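Local coordinates for putative cytoplasmic protein (Salmonella typhimurium LT2, PDB 2Q02), which is of unknown function but binds zinc in a xylose isomerase-like TIM barrel and may have isomerase activity, at residues S126-F129 and A130-I134. Sequence-based numbering, arbitrary orientation.
Sequences SDLF and ARYDI. With ZN (zinc ion), chain F.
Phe129 and Ile134 meet where helix 115-130 ends and the chain turns toward strand 135-138, and the join illustrates how a helix end can be closed by two backbone carbonyls. Phe129 O accepts two backbone N-H groups, which reach it from opposite faces of its carbonyl plane: Tyr132 N at 2.9 Å, and Ile134 N at 3.2 Å on an almost straight bond (N-H...O 176°). Asp133, with positive phi (51°), turns the chain, and its N bonds back to Ala130 O; this bond and that from Ile134 N together make a Schellman motif. The turn also brings the side chains together: the chi1 torsion of Ile134, which sets CG2 anti to the backbone N, turns that methyl to the Phe129 ring, 4.2 Å from CD2, while Ile134 O approaches the edge of that ring near its plane.

One turn back, Ala130 N gives a regular helical bond to Ser126 O, whereas Arg131 N makes only weak bonds to Asp127 O and Leu128 O where the regular pattern gives out. On the outer side, the Arg131 chain bends at chi2 and chi3, folding back so that its guanidinium presents one face to Asp127 O, 3.8 Å from CZ. The Tyr132 ring turns an edge to Leu128 O, in plane, with CD1 3.4 Å from that oxygen, and CE1 packs against Leu128 CD1. Asp127 binds a zinc ion through OD2 (2.1 Å), on the outside of the barrel and separate from the site formed by Glu139, Asp170, His197 and Glu245.

The turn thus links helix 115-130 to strand 135-138 in the TIM barrel. Phe129 points inward to Leu102 and Leu104 of strand 101-104 and meets the Phe165 ring, Ile134 also touches Leu102, and Leu128 and Tyr132 pack on Leu91 of helix 81-97.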
loop_
_atom_site.group_PDB
_atom_site.type_symbol
_atom_site.label_atom_id
_atom_site.label_comp_id
_atom_site.label_asym_id
_atom_site.label_seq_id
_atom_site.Cartn_x
_atom_site.Cartn_y
_atom_site.Cartn_z
ATOM N N SER A 126 -15.717 -8.782 3.639
ATOM C CA SER A 126 -15.258 -9.132 4.989
ATOM C C SER A 126 -15.541 -10.610 5.279
ATOM O O SER A 126 -14.663 -11.364 5.723
ATOM C CB SER A 126 -15.865 -8.213 6.044
ATOM O OG SER A 126 -15.284 -6.922 5.903
ATOM N N ASP A 127 -16.767 -11.022 4.974
ATOM C CA ASP A 127 -17.164 -12.432 5.063
ATOM C C ASP A 127 -16.273 -13.341 4.207
ATOM O O ASP A 127 -15.826 -14.392 4.661
ATOM C CB ASP A 127 -18.613 -12.594 4.620
ATOM C CG ASP A 127 -19.567 -11.969 5.579
ATOM O OD1 ASP A 127 -19.074 -11.550 6.645
ATOM O OD2 ASP A 127 -20.792 -11.893 5.272
ATOM N N LEU A 128 -16.024 -12.933 2.968
ATOM C CA LEU A 128 -15.205 -13.721 2.051
ATOM C C LEU A 128 -13.737 -13.861 2.501
ATOM O O LEU A 128 -13.148 -14.943 2.426
ATOM C CB LEU A 128 -15.244 -13.090 0.649
ATOM C CG LEU A 128 -14.475 -13.853 -0.438
ATOM C CD1 LEU A 128 -15.128 -15.213 -0.713
ATOM C CD2 LEU A 128 -14.343 -13.051 -1.705
ATOM N N PHE A 129 -13.151 -12.743 2.942
ATOM C CA PHE A 129 -11.771 -12.712 3.453
ATOM C C PHE A 129 -11.597 -13.618 4.681
ATOM O O PHE A 129 -10.576 -14.275 4.823
ATOM C CB PHE A 129 -11.354 -11.274 3.815
ATOM C CG PHE A 129 -10.815 -10.452 2.649
ATOM C CD1 PHE A 129 -11.500 -10.373 1.441
ATOM C CD2 PHE A 129 -9.653 -9.702 2.801
ATOM C CE1 PHE A 129 -11.015 -9.612 0.406
ATOM C CE2 PHE A 129 -9.166 -8.923 1.767
ATOM C CZ PHE A 129 -9.831 -8.879 0.577
ATOM N N ALA A 130 -12.599 -13.636 5.560
ATOM C CA ALA A 130 -12.581 -14.454 6.782
ATOM C C ALA A 130 -12.404 -15.927 6.455
ATOM O O ALA A 130 -11.812 -16.722 7.222
ATOM C CB ALA A 130 -13.875 -14.276 7.554
ATOM N N ARG A 131 -12.950 -16.278 5.302
ATOM C CA ARG A 131 -12.910 -17.626 4.773
ATOM C C ARG A 131 -11.520 -18.073 4.315
ATOM O O ARG A 131 -11.277 -19.269 4.083
ATOM C CB ARG A 131 -13.855 -17.680 3.553
ATOM C CG ARG A 131 -14.631 -18.936 3.422
ATOM C CD ARG A 131 -16.080 -18.655 3.080
ATOM N NE ARG A 131 -16.815 -18.216 4.250
ATOM C CZ ARG A 131 -17.945 -17.536 4.200
ATOM N NH1 ARG A 131 -18.490 -17.234 3.045
ATOM N NH2 ARG A 131 -18.528 -17.144 5.302
ATOM N N TYR A 132 -10.629 -17.104 4.131
ATOM C CA TYR A 132 -9.234 -17.366 3.782
ATOM C C TYR A 132 -8.300 -16.939 4.920
ATOM O O TYR A 132 -7.082 -17.054 4.798
ATOM C CB TYR A 132 -8.805 -16.634 2.490
ATOM C CG TYR A 132 -9.446 -17.167 1.230
ATOM C CD1 TYR A 132 -10.769 -16.874 0.912
ATOM C CD2 TYR A 132 -8.733 -17.967 0.357
ATOM C CE1 TYR A 132 -11.362 -17.386 -0.232
ATOM C CE2 TYR A 132 -9.310 -18.475 -0.801
ATOM C CZ TYR A 132 -10.618 -18.190 -1.089
ATOM O OH TYR A 132 -11.173 -18.725 -2.235
ATOM N N ASP A 133 -8.866 -16.450 6.020
ATOM C CA ASP A 133 -8.093 -15.840 7.120
ATOM C C ASP A 133 -7.101 -14.763 6.661
ATOM O O ASP A 133 -5.954 -14.750 7.068
ATOM C CB ASP A 133 -7.392 -16.886 7.988
ATOM C CG ASP A 133 -6.891 -16.298 9.322
ATOM O OD1 ASP A 133 -7.585 -15.418 9.864
ATOM O OD2 ASP A 133 -5.813 -16.706 9.824
ATOM N N ILE A 134 -7.580 -13.851 5.817
ATOM C CA ILE A 134 -6.775 -12.737 5.322
ATOM C C ILE A 134 -7.405 -11.433 5.816
ATOM O O ILE A 134 -8.637 -11.302 5.848
ATOM C CB ILE A 134 -6.668 -12.739 3.772
ATOM C CG1 ILE A 134 -6.034 -14.045 3.264
ATOM C CG2 ILE A 134 -5.895 -11.505 3.271
ATOM C CD1 ILE A 134 -4.604 -14.320 3.753
HETATM ZN ZN ZN F . -22.082 -10.640 6.296
#